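Side-chain contacts in long form salivary protein D7L1 (Aedes aegypti, PDB 3DXL), which binds and sequesters host mediators such as biogenic amines and eicosanoids, including leukotrienes, modulating the blood feeding of female mosquitoes on vertebrates: residues A32-W37 / S44-C49; W37-V42 / P115-H120; F50-L55 / T102-A107; Q66-S71 / K111-V116; E90-A95 / D122-L127. One frame throughout, in Å; residues are numbered along the deposited sequence.

Contact 1: A32-W37 / S44-C49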
# COMPACT_ATOMS: atom_id res chain seq x y z
N ALA A 32 1.78 14.84 13.27
CA ALA A 32 2.40 16.04 12.72
C ALA A 32 3.91 15.90 12.55
O ALA A 32 4.47 16.42 11.58
CB ALA A 32 2.07 17.25 13.57
N LYS A 33 4.55 15.22 13.49
CA LYS A 33 5.99 14.99 13.44
C LYS A 33 6.35 13.88 12.46
O LYS A 33 7.19 14.06 11.58
CB LYS A 33 6.52 14.65 14.83
CG LYS A 33 6.56 15.84 15.77
CD LYS A 33 7.11 15.48 17.15
CE LYS A 33 6.03 14.93 18.07
NZ LYS A 33 6.44 14.94 19.50
N TRP A 34 5.71 12.72 12.61
CA TRP A 34 6.05 11.58 11.77
C TRP A 34 5.88 11.89 10.27
O TRP A 34 6.70 11.47 9.45
CB TRP A 34 5.24 10.34 12.14
CG TRP A 34 5.37 9.86 13.55
CD1 TRP A 34 6.21 10.34 14.54
CD2 TRP A 34 4.64 8.77 14.14
NE1 TRP A 34 6.02 9.62 15.70
CE2 TRP A 34 5.08 8.65 15.48
CE3 TRP A 34 3.68 7.88 13.66
CZ2 TRP A 34 4.56 7.68 16.35
CZ3 TRP A 34 3.16 6.92 14.52
CH2 TRP A 34 3.61 6.82 15.85
N LYS A 35 4.83 12.63 9.93
CA LYS A 35 4.58 13.03 8.54
C LYS A 35 5.76 13.76 7.93
O LYS A 35 6.01 13.65 6.73
CB LYS A 35 3.36 13.94 8.42
CG LYS A 35 2.04 13.25 8.57
CD LYS A 35 0.91 14.16 8.09
CE LYS A 35 1.18 15.63 8.34
NZ LYS A 35 0.07 16.48 7.81
N GLU A 36 6.46 14.53 8.77
CA GLU A 36 7.57 15.38 8.35
C GLU A 36 8.93 14.70 8.53
O GLU A 36 9.97 15.37 8.51
CB GLU A 36 7.52 16.71 9.11
CG GLU A 36 6.21 17.51 8.94
CD GLU A 36 5.84 17.78 7.49
OE1 GLU A 36 6.72 18.19 6.71
OE2 GLU A 36 4.65 17.60 7.14
N TRP A 37 8.91 13.38 8.70
CA TRP A 37 10.14 12.60 8.88
C TRP A 37 10.86 12.92 10.20
O TRP A 37 12.07 12.76 10.33
CB TRP A 37 11.07 12.75 7.66
CG TRP A 37 10.59 12.00 6.44
CD1 TRP A 37 9.41 12.16 5.76
CD2 TRP A 37 11.29 10.96 5.77
NE1 TRP A 37 9.34 11.28 4.71
CE2 TRP A 37 10.48 10.53 4.69
CE3 TRP A 37 12.53 10.33 5.97
CZ2 TRP A 37 10.88 9.51 3.81
CZ3 TRP A 37 12.93 9.33 5.10
CH2 TRP A 37 12.10 8.92 4.04
N SER A 44 8.95 6.78 22.97
CA SER A 44 7.60 6.26 22.86
C SER A 44 7.58 4.93 22.11
O SER A 44 8.10 4.84 21.00
CB SER A 44 6.72 7.28 22.13
OG SER A 44 5.47 6.71 21.77
N PRO A 45 6.96 3.88 22.72
CA PRO A 45 6.78 2.62 21.99
C PRO A 45 6.05 2.81 20.64
O PRO A 45 6.37 2.10 19.69
CB PRO A 45 5.95 1.77 22.96
CG PRO A 45 6.28 2.34 24.31
CD PRO A 45 6.45 3.81 24.10
N ALA A 46 5.13 3.76 20.56
CA ALA A 46 4.42 4.00 19.31
C ALA A 46 5.39 4.45 18.20
O ALA A 46 5.36 3.93 17.09
CB ALA A 46 3.32 5.02 19.51
N THR A 47 6.28 5.38 18.53
CA THR A 47 7.27 5.86 17.57
C THR A 47 8.20 4.74 17.16
O THR A 47 8.55 4.60 15.99
CB THR A 47 8.08 7.01 18.18
OG1 THR A 47 7.19 8.03 18.62
CG2 THR A 47 9.06 7.58 17.16
N GLN A 48 8.61 3.95 18.14
CA GLN A 48 9.54 2.87 17.88
C GLN A 48 8.95 1.84 16.93
O GLN A 48 9.61 1.40 15.98
CB GLN A 48 9.97 2.22 19.20
CG GLN A 48 10.75 3.19 20.07
CD GLN A 48 10.81 2.78 21.53
OE1 GLN A 48 10.46 1.66 21.90
NE2 GLN A 48 11.28 3.71 22.37
N CYS A 49 7.69 1.46 17.16
CA CYS A 49 7.06 0.47 16.29
C CYS A 49 6.70 1.04 14.93
O CYS A 49 6.76 0.33 13.93
CB CYS A 49 5.85 -0.17 16.96
SG CYS A 49 6.29 -1.34 18.26
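Trp34 reaches from helix 27-34 to the first turn of helix 45-58, joining two helices of the N-terminal odorant-binding-protein (PBP/GOBP) domain. CZ2 and CH2 of the indole make the closest carbon contacts. Trp34 CZ2 lies 3.5 Å from Thr47 CA, and the neighbouring CH2 comes within 3.6 Å of Ala46 O, while Ala46 CB is 4.1 Å from Trp34 CH2. A small alanine and a compact threonine let the wide ring come close to the helix backbone. With chi1 at -59°, Trp34 CG is anti to its carbonyl carbon, which directs the indole at helix 45-58, where it also stacks on Phe50 one turn further along. Behind the tryptophan, helix 27-34 closes in a Schellman motif with Trp37, at positive phi, as its C-prime residue. At the start of helix 45-58, Ser44 holds the N-cap position. Both polar groups of the contact turn to the intervening loop: Trp34 NE1 donates to Glu40 O, and Thr47 OG1 is bonded to Pro41 O. The buried indole N-H and hydroxyl are thereby satisfied without bonding to each other, although Trp34 NE1 lies only 3.5 Å from Thr47 OG1.

Contact 2: W37-V42 / P115-H120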
# COMPACT_ATOMS: atom_id res chain seq x y z
N TRP A 37 8.91 13.38 8.70
CA TRP A 37 10.14 12.60 8.88
C TRP A 37 10.86 12.92 10.20
O TRP A 37 12.07 12.76 10.33
CB TRP A 37 11.07 12.75 7.66
CG TRP A 37 10.59 12.00 6.44
CD1 TRP A 37 9.41 12.16 5.76
CD2 TRP A 37 11.29 10.96 5.77
NE1 TRP A 37 9.34 11.28 4.71
CE2 TRP A 37 10.48 10.53 4.69
CE3 TRP A 37 12.53 10.33 5.97
CZ2 TRP A 37 10.88 9.51 3.81
CZ3 TRP A 37 12.93 9.33 5.10
CH2 TRP A 37 12.10 8.92 4.04
N ILE A 38 10.08 13.36 11.19
CA ILE A 38 10.59 13.61 12.53
C ILE A 38 10.11 12.44 13.40
O ILE A 38 8.93 12.38 13.78
CB ILE A 38 10.10 14.97 13.08
CG1 ILE A 38 10.53 16.12 12.15
CG2 ILE A 38 10.64 15.21 14.48
CD1 ILE A 38 9.87 17.47 12.49
N ASN A 39 11.01 11.51 13.67
CA ASN A 39 10.64 10.29 14.38
C ASN A 39 10.76 10.50 15.88
O ASN A 39 11.73 10.09 16.50
CB ASN A 39 11.46 9.10 13.91
CG ASN A 39 11.14 8.70 12.48
OD1 ASN A 39 10.05 8.97 11.97
ND2 ASN A 39 12.10 8.05 11.82
N GLU A 40 9.75 11.18 16.43
CA GLU A 40 9.72 11.60 17.82
C GLU A 40 8.32 11.38 18.37
O GLU A 40 7.34 11.41 17.60
CB GLU A 40 10.10 13.08 17.94
CG GLU A 40 11.56 13.37 17.63
CD GLU A 40 11.88 14.86 17.57
OE1 GLU A 40 11.00 15.69 17.88
OE2 GLU A 40 13.02 15.19 17.20
N PRO A 41 8.20 11.17 19.69
CA PRO A 41 9.29 11.06 20.68
C PRO A 41 10.02 9.72 20.60
O PRO A 41 9.38 8.68 20.43
CB PRO A 41 8.57 11.20 22.03
CG PRO A 41 7.17 11.62 21.71
CD PRO A 41 6.87 11.11 20.34
N VAL A 42 11.34 9.75 20.74
CA VAL A 42 12.14 8.54 20.57
C VAL A 42 11.91 7.52 21.68
O VAL A 42 12.18 6.34 21.49
CB VAL A 42 13.66 8.85 20.40
CG1 VAL A 42 13.90 9.73 19.17
CG2 VAL A 42 14.27 9.46 21.67
N PRO A 115 20.20 7.01 14.74
CA PRO A 115 21.36 7.84 14.36
C PRO A 115 21.54 7.98 12.85
O PRO A 115 21.96 9.04 12.36
CB PRO A 115 22.55 7.09 14.98
CG PRO A 115 21.95 6.34 16.12
CD PRO A 115 20.61 5.87 15.58
N VAL A 116 21.23 6.91 12.11
CA VAL A 116 21.32 6.92 10.66
C VAL A 116 20.24 7.82 10.07
O VAL A 116 20.50 8.61 9.17
CB VAL A 116 21.22 5.50 10.06
CG1 VAL A 116 21.24 5.54 8.53
CG2 VAL A 116 22.34 4.61 10.59
N HIS A 117 19.02 7.71 10.60
CA HIS A 117 17.93 8.57 10.17
C HIS A 117 18.35 10.04 10.26
O HIS A 117 18.18 10.81 9.32
CB HIS A 117 16.69 8.30 11.02
CG HIS A 117 15.53 9.17 10.68
ND1 HIS A 117 14.80 9.02 9.52
CD2 HIS A 117 14.97 10.21 11.35
CE1 HIS A 117 13.84 9.93 9.49
NE2 HIS A 117 13.92 10.66 10.59
N LYS A 118 18.90 10.43 11.41
CA LYS A 118 19.26 11.82 11.63
C LYS A 118 20.49 12.26 10.82
O LYS A 118 20.49 13.36 10.26
CB LYS A 118 19.44 12.10 13.12
CG LYS A 118 18.15 11.91 13.94
CD LYS A 118 18.23 12.61 15.30
CE LYS A 118 19.31 12.01 16.16
NZ LYS A 118 19.27 12.56 17.53
N ALA A 119 21.48 11.38 10.72
CA ALA A 119 22.73 11.70 10.02
C ALA A 119 22.54 11.72 8.51
O ALA A 119 23.34 12.30 7.79
CB ALA A 119 23.80 10.71 10.38
N HIS A 120 21.47 11.07 8.03
CA HIS A 120 21.21 10.96 6.59
C HIS A 120 19.78 11.31 6.26
O HIS A 120 19.22 10.79 5.30
CB HIS A 120 21.58 9.56 6.10
CG HIS A 120 23.01 9.22 6.36
ND1 HIS A 120 24.03 9.56 5.50
CD2 HIS A 120 23.60 8.61 7.42
CE1 HIS A 120 25.19 9.18 6.01
NE2 HIS A 120 24.96 8.60 7.18
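His117 sends its imidazole from helix 106-119 to the loop after helix 27-34, where NE2 donates to Trp37 O at 2.8 Å. The N-H points at the oxygen with an angle of 151°, and the oxygen lies close to the imidazole plane. Relative to the peptide plane of Trp37, however, the donor stands well above, so the bond does not follow a lone pair. His117 CG is anti to the backbone N (chi1 178°), which extends the ring away from its helix. The second torsion then turns the imidazole so that NE2 leads.

Asn39 covers one face of this ring. Its ND2 sits 3.4 Å above the imidazole plane of His117, over the centre, and the amide and ring planes are only 21° apart. This is flat packing of amide on ring, since the short approach of Asn39 ND2 to His117 NE2 has a poor angle for a hydrogen bond. Both OD1 and ND2 of the amide are hydrogen-bonded elsewhere, OD1 to a glycerol that is probably from the crystallisation liquor. Asn39 is also the centre of an inverse gamma turn.

The contact belongs to the N-terminal domain, whose pocket takes lipids, and Trp37 is one of the residues that bind leukotriene E4. Trp37 CE3 comes within 3.8 Å of His117 CE1. The same indole meets Phe13 at a steep angle and makes a cation-pi contact with Lys125, while Lys121 NZ provides a second donor to Trp37 O.

Contact 3: F50-L55 / T102-A107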
# COMPACT_ATOMS: atom_id res chain seq x y z
N PHE A 50 6.34 2.32 14.88
CA PHE A 50 6.17 3.01 13.60
C PHE A 50 7.45 2.92 12.77
O PHE A 50 7.44 2.55 11.60
CB PHE A 50 5.79 4.48 13.81
CG PHE A 50 5.94 5.33 12.57
CD1 PHE A 50 5.13 5.11 11.45
CD2 PHE A 50 6.89 6.35 12.50
CE1 PHE A 50 5.28 5.86 10.30
CE2 PHE A 50 7.03 7.13 11.35
CZ PHE A 50 6.23 6.88 10.25
N GLY A 51 8.58 3.27 13.39
CA GLY A 51 9.86 3.25 12.69
C GLY A 51 10.21 1.85 12.22
O GLY A 51 10.62 1.66 11.08
N LYS A 52 10.05 0.86 13.09
CA LYS A 52 10.32 -0.52 12.70
C LYS A 52 9.43 -0.92 11.52
O LYS A 52 9.90 -1.56 10.58
CB LYS A 52 10.13 -1.50 13.87
CG LYS A 52 10.38 -2.95 13.48
CD LYS A 52 9.88 -3.95 14.52
CE LYS A 52 9.64 -5.33 13.88
NZ LYS A 52 9.25 -6.38 14.86
N CYS A 53 8.15 -0.55 11.57
CA CYS A 53 7.21 -0.86 10.49
C CYS A 53 7.70 -0.35 9.14
O CYS A 53 7.70 -1.08 8.15
CB CYS A 53 5.84 -0.27 10.82
SG CYS A 53 4.52 -0.52 9.60
N VAL A 54 8.13 0.91 9.11
CA VAL A 54 8.60 1.50 7.87
C VAL A 54 9.86 0.79 7.38
O VAL A 54 10.00 0.49 6.19
CB VAL A 54 8.85 3.02 8.03
CG1 VAL A 54 9.52 3.61 6.79
CG2 VAL A 54 7.56 3.76 8.35
N LEU A 55 10.78 0.53 8.30
CA LEU A 55 12.03 -0.15 7.94
C LEU A 55 11.80 -1.56 7.40
O LEU A 55 12.50 -2.00 6.48
CB LEU A 55 12.97 -0.17 9.15
CG LEU A 55 13.49 1.21 9.57
CD1 LEU A 55 14.07 1.17 10.98
CD2 LEU A 55 14.50 1.77 8.58
N THR A 102 20.82 -6.75 14.78
CA THR A 102 19.91 -6.12 15.73
C THR A 102 18.67 -6.98 15.93
O THR A 102 18.08 -7.46 14.95
CB THR A 102 19.53 -4.69 15.24
OG1 THR A 102 20.71 -3.87 15.18
CG2 THR A 102 18.52 -4.03 16.16
N ASN A 103 18.28 -7.15 17.19
CA ASN A 103 17.09 -7.92 17.56
C ASN A 103 15.80 -7.38 16.93
O ASN A 103 15.64 -6.17 16.78
CB ASN A 103 16.92 -7.96 19.08
CG ASN A 103 18.05 -8.71 19.78
OD1 ASN A 103 18.78 -9.49 19.16
ND2 ASN A 103 18.18 -8.48 21.08
N ASN A 104 14.91 -8.31 16.57
CA ASN A 104 13.63 -7.99 15.93
C ASN A 104 12.56 -7.59 16.95
O ASN A 104 11.55 -8.27 17.12
CB ASN A 104 13.17 -9.18 15.07
CG ASN A 104 11.89 -8.90 14.31
OD1 ASN A 104 11.62 -7.76 13.92
ND2 ASN A 104 11.09 -9.94 14.09
N ASP A 105 12.82 -6.49 17.64
CA ASP A 105 11.82 -5.82 18.46
C ASP A 105 11.87 -4.33 18.14
O ASP A 105 12.91 -3.81 17.73
CB ASP A 105 12.02 -6.10 19.96
CG ASP A 105 13.34 -5.59 20.50
OD1 ASP A 105 14.31 -6.39 20.56
OD2 ASP A 105 13.42 -4.40 20.88
N CYS A 106 10.74 -3.65 18.32
CA CYS A 106 10.62 -2.26 17.91
C CYS A 106 11.70 -1.38 18.52
O CYS A 106 12.34 -0.59 17.82
CB CYS A 106 9.25 -1.70 18.30
SG CYS A 106 7.85 -2.46 17.49
N ALA A 107 11.89 -1.51 19.83
CA ALA A 107 12.83 -0.66 20.55
C ALA A 107 14.26 -0.78 20.00
O ALA A 107 14.92 0.23 19.74
CB ALA A 107 12.80 -0.97 22.05
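Lys52 stretches from helix 45-58 across the beginning of helix 106-119, next to a disulfide of the odorant-binding-protein fold. That link, Cys49 to Cys106, ties the same two helices together, and a second one, Cys53 to Cys16, fastens helix 45-58 to helix 6-20. The backbones are close here, with Lys52 CA 5.5 Å from Cys106 CA.

The polar part of the contact is a single hydrogen bond, from Lys52 NZ to Asn104 OD1 at 2.9 Å. The ammonium stands above the amide plane, 49° out of it, and the two side chains cross at about a right angle. Lysine suits the place because its long chain can span the gap to the loop before helix 106-119 while its charged end stays near the protein surface. All four of its torsions are close to extended, starting with CG anti to the backbone N (chi1 179°), and this carries NZ out to the amide.

The apolar part is made by the methylenes. Lys52 CB is 4.1 Å from Cys106 CA, and further along the chain CD passes the first turn of helix 106-119. Asp105, the N-cap of that helix, uses OD2 to accept from Ala108 N. Past this cap, Lys52 CD lies 3.9 Å from Cys106 SG, the sulfur already bonded to Cys49.

Contact 4: Q66-S71 / K111-V116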
# COMPACT_ATOMS: atom_id res chain seq x y z
N GLN A 66 17.53 -10.64 10.91
CA GLN A 66 17.77 -9.83 12.12
C GLN A 66 18.96 -8.88 11.94
O GLN A 66 19.83 -8.75 12.82
CB GLN A 66 17.86 -10.68 13.39
CG GLN A 66 16.48 -11.18 13.86
CD GLN A 66 16.47 -11.68 15.30
OE1 GLN A 66 15.87 -11.06 16.18
NE2 GLN A 66 17.12 -12.81 15.53
N LYS A 67 18.99 -8.23 10.78
CA LYS A 67 20.01 -7.27 10.40
C LYS A 67 19.39 -6.22 9.49
O LYS A 67 18.35 -6.46 8.87
CB LYS A 67 21.12 -7.91 9.57
CG LYS A 67 21.78 -9.13 10.13
CD LYS A 67 22.63 -9.76 9.04
CE LYS A 67 23.31 -11.00 9.53
NZ LYS A 67 24.34 -11.41 8.59
N PHE A 68 20.07 -5.09 9.39
CA PHE A 68 19.76 -4.09 8.38
C PHE A 68 20.34 -4.50 7.03
O PHE A 68 21.24 -5.35 6.96
CB PHE A 68 20.27 -2.72 8.84
CG PHE A 68 19.54 -2.19 10.05
CD1 PHE A 68 18.41 -1.39 9.89
CD2 PHE A 68 19.95 -2.54 11.34
CE1 PHE A 68 17.73 -0.91 10.99
CE2 PHE A 68 19.27 -2.07 12.45
CZ PHE A 68 18.15 -1.27 12.27
N ASP A 69 19.80 -3.93 5.96
CA ASP A 69 20.13 -4.31 4.59
C ASP A 69 20.11 -3.06 3.74
O ASP A 69 19.07 -2.43 3.57
CB ASP A 69 19.12 -5.35 4.08
CG ASP A 69 19.52 -5.98 2.76
OD1 ASP A 69 20.40 -5.46 2.06
OD2 ASP A 69 18.91 -7.02 2.42
N ALA A 70 21.27 -2.67 3.22
CA ALA A 70 21.38 -1.45 2.43
C ALA A 70 21.04 -1.65 0.95
O ALA A 70 21.05 -0.70 0.17
CB ALA A 70 22.76 -0.84 2.58
N SER A 71 20.73 -2.89 0.57
CA SER A 71 20.48 -3.21 -0.84
C SER A 71 19.38 -2.35 -1.44
O SER A 71 19.51 -1.90 -2.58
CB SER A 71 20.15 -4.70 -1.01
OG SER A 71 21.18 -5.52 -0.49
N LYS A 111 16.19 2.12 17.89
CA LYS A 111 17.37 2.71 18.52
C LYS A 111 18.59 2.61 17.60
O LYS A 111 19.36 3.56 17.50
CB LYS A 111 17.62 2.04 19.87
CG LYS A 111 18.85 2.55 20.61
CD LYS A 111 18.95 1.92 22.00
CE LYS A 111 20.29 2.26 22.67
NZ LYS A 111 21.44 1.59 22.01
N ALA A 112 18.74 1.48 16.93
CA ALA A 112 19.87 1.26 16.02
C ALA A 112 19.83 2.18 14.81
O ALA A 112 20.86 2.73 14.40
CB ALA A 112 19.94 -0.19 15.59
N TYR A 113 18.64 2.34 14.23
CA TYR A 113 18.50 3.13 13.02
C TYR A 113 18.44 4.64 13.25
O TYR A 113 18.82 5.41 12.38
CB TYR A 113 17.28 2.66 12.20
CG TYR A 113 17.18 3.36 10.86
CD1 TYR A 113 17.98 2.95 9.78
CD2 TYR A 113 16.32 4.43 10.66
CE1 TYR A 113 17.92 3.60 8.56
CE2 TYR A 113 16.25 5.08 9.44
CZ TYR A 113 17.06 4.66 8.39
OH TYR A 113 17.00 5.32 7.19
N ASP A 114 17.97 5.08 14.42
CA ASP A 114 17.74 6.51 14.65
C ASP A 114 18.97 7.40 14.32
O ASP A 114 18.82 8.43 13.68
CB ASP A 114 17.22 6.75 16.08
CG ASP A 114 16.74 8.17 16.31
OD1 ASP A 114 16.01 8.73 15.47
OD2 ASP A 114 17.09 8.72 17.37
N PRO A 115 20.20 7.01 14.74
CA PRO A 115 21.36 7.84 14.36
C PRO A 115 21.54 7.98 12.85
O PRO A 115 21.96 9.04 12.36
CB PRO A 115 22.55 7.09 14.98
CG PRO A 115 21.95 6.34 16.12
CD PRO A 115 20.61 5.87 15.58
N VAL A 116 21.23 6.91 12.11
CA VAL A 116 21.32 6.92 10.66
C VAL A 116 20.24 7.82 10.07
O VAL A 116 20.50 8.61 9.17
CB VAL A 116 21.22 5.50 10.06
CG1 VAL A 116 21.24 5.54 8.53
CG2 VAL A 116 22.34 4.61 10.59
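A two-stranded antiparallel hairpin, 61-62 with 67-68, packs here on helix 106-119 of the N-terminal odorant-binding-protein domain, with Phe68 pressing its ring against the helix. The far end of the phenyl makes the contact and touches two successive residues: Phe68 CE2 is 3.7 Å from Ala112 CB, and on the other side of CZ, Phe68 CE1 is 3.8 Å from Tyr113 CB. Phe68 CZ lies between them, 3.9 Å from Ala112 CB. Alanine suits this place because its lone methyl lets the phenyl approach the helix closely, while Tyr113 offers the base of its side chain. Its CG is anti to the backbone N (chi1 -173°), which swings the phenol along the helix toward Tyr92, whose OH is hydrogen-bonded to Tyr113 OH. One residue beyond Phe68, Asp69 caps the start of helix 71-79: its OD1 accepts from Ser71 N at 3.0 Å and also from Ser71 OG, which meets its syn lone pair. The hairpin itself carries a G1 beta bulge at Gln66 and Lys67. Around the contact, Tyr61 of the partner strand meets Phe68 edge-to-face, Val96 of helix 86-97 touches the same phenyl, and Leu99 and Thr102 add cover from the connection that leads on into helix 106-119.

Contact 5: E90-A95 / D122-L127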
# COMPACT_ATOMS: atom_id res chain seq x y z
N GLU A 90 25.88 6.76 -1.21
CA GLU A 90 26.87 5.79 -0.75
C GLU A 90 27.16 5.92 0.75
O GLU A 90 27.28 4.91 1.44
CB GLU A 90 28.15 5.85 -1.60
CG GLU A 90 27.92 5.23 -2.98
CD GLU A 90 29.05 5.43 -3.98
OE1 GLU A 90 29.93 6.28 -3.76
OE2 GLU A 90 29.01 4.72 -5.01
N ALA A 91 27.24 7.16 1.25
CA ALA A 91 27.46 7.39 2.69
C ALA A 91 26.30 6.83 3.52
O ALA A 91 26.52 6.22 4.56
CB ALA A 91 27.66 8.88 2.97
N TYR A 92 25.07 7.00 3.02
CA TYR A 92 23.88 6.49 3.68
C TYR A 92 23.87 4.96 3.66
O TYR A 92 23.66 4.31 4.69
CB TYR A 92 22.64 7.10 3.01
CG TYR A 92 21.28 6.57 3.42
CD1 TYR A 92 21.00 6.21 4.74
CD2 TYR A 92 20.26 6.46 2.48
CE1 TYR A 92 19.74 5.74 5.09
CE2 TYR A 92 18.99 5.99 2.83
CZ TYR A 92 18.74 5.63 4.13
OH TYR A 92 17.48 5.17 4.46
N ALA A 93 24.12 4.38 2.49
CA ALA A 93 24.17 2.93 2.37
C ALA A 93 25.25 2.34 3.28
O ALA A 93 25.03 1.33 3.96
CB ALA A 93 24.40 2.51 0.93
N ASN A 94 26.42 2.97 3.30
CA ASN A 94 27.52 2.56 4.18
C ASN A 94 27.12 2.57 5.66
O ASN A 94 27.42 1.62 6.38
CB ASN A 94 28.76 3.42 3.95
CG ASN A 94 29.47 3.10 2.65
OD1 ASN A 94 29.25 2.04 2.06
ND2 ASN A 94 30.32 4.01 2.20
N ALA A 95 26.45 3.63 6.10
CA ALA A 95 25.99 3.72 7.49
C ALA A 95 25.02 2.59 7.84
O ALA A 95 25.10 2.00 8.92
CB ALA A 95 25.37 5.08 7.76
N ASP A 122 18.13 14.04 4.96
CA ASP A 122 17.84 14.55 3.62
C ASP A 122 18.10 13.53 2.53
O ASP A 122 17.33 13.44 1.57
CB ASP A 122 18.62 15.84 3.36
CG ASP A 122 17.98 17.05 3.98
OD1 ASP A 122 16.73 17.13 4.00
OD2 ASP A 122 18.72 17.94 4.43
N THR A 123 19.17 12.76 2.65
CA THR A 123 19.50 11.75 1.67
C THR A 123 18.36 10.73 1.58
O THR A 123 17.86 10.42 0.48
CB THR A 123 20.80 11.03 2.04
OG1 THR A 123 21.85 12.00 2.17
CG2 THR A 123 21.18 10.00 0.99
N SER A 124 17.94 10.23 2.73
CA SER A 124 16.90 9.20 2.79
C SER A 124 15.52 9.73 2.40
O SER A 124 14.78 9.07 1.66
CB SER A 124 16.89 8.53 4.16
OG SER A 124 16.48 9.43 5.16
N LYS A 125 15.20 10.93 2.87
CA LYS A 125 13.93 11.58 2.57
C LYS A 125 13.81 11.85 1.07
O LYS A 125 12.77 11.60 0.46
CB LYS A 125 13.82 12.88 3.37
CG LYS A 125 12.49 13.58 3.31
CD LYS A 125 12.42 14.63 4.41
CE LYS A 125 11.00 15.12 4.62
NZ LYS A 125 10.57 16.02 3.53
N ASN A 126 14.87 12.36 0.46
CA ASN A 126 14.86 12.58 -0.99
C ASN A 126 14.70 11.29 -1.78
O ASN A 126 13.91 11.23 -2.73
CB ASN A 126 16.11 13.33 -1.43
CG ASN A 126 16.12 14.78 -1.01
OD1 ASN A 126 15.17 15.27 -0.41
ND2 ASN A 126 17.21 15.47 -1.32
N LEU A 127 15.45 10.27 -1.39
CA LEU A 127 15.48 9.01 -2.14
C LEU A 127 14.17 8.25 -2.10
O LEU A 127 13.80 7.58 -3.08
CB LEU A 127 16.60 8.13 -1.59
CG LEU A 127 17.13 6.98 -2.43
CD1 LEU A 127 17.54 7.47 -3.81
CD2 LEU A 127 18.33 6.38 -1.73
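Tyr92 lays its phenol against Ser124, the hydroxyl end of the ring meeting the serine methylene: Tyr92 CZ and OH are both 3.4 Å from Ser124 CB. Nearer its own helix, Tyr92 CB is 3.8 Å from Thr123 CG2, and the same methyl also lies 3.9 Å from Tyr92 CD2. The tyrosine thus runs over two consecutive residues of helix 121-127, its base on the threonine and its tip on the serine. CG is anti to the backbone N (chi1 172°), an orientation that carries the ring out from helix 86-97 toward its neighbour.

Small side chains suit the receiving helix, whose backbone comes within 7.1 Å of the other, measured from Tyr92 CA to Thr123 CA. Both helices help to build the N-terminal half of the protein, the part with an odorant-binding-protein fold and a lipid pocket. Ser124 also touches Trp37, which binds leukotriene E4, and Tyr92 OH is hydrogen-bonded to a glycerol that probably came from the crystallisation liquor.

The two hydroxyls do not bond to each other. Tyr92 OH pairs with Tyr113 OH, which accounts for its polar end in this buried place. Ser124 OG turns back along the chain to the carbonyl oxygens of Lys121 and of the N-cap residue His120, with chi1 at 67° setting it between the backbone N and the carbonyl carbon.

All five contacts belong to the N-terminal half of the protein, and helix 106-119 takes part in contacts 2, 3 and 4. Contacts 1 and 2 have centres about 9 Å apart and share Trp37, a residue that binds leukotriene E4. Contact 3 joins contact 1 through the disulfide, with Cys49 SG 2.1 Å from Cys106 SG, and meets contact 4, where Asn104 N lies 2.9 Å from Gln66 OE1. Contacts 4 and 5 are linked by their tyrosines, Tyr113 OH being 2.8 Å from Tyr92 OH. Trp37 CZ3 comes within 3.5 Å of Lys125 CA, so contact 5 borders the lipid-binding residue. The nearest atoms of the Trp37 side chain and Gly130, another such residue, are about 4 Å apart.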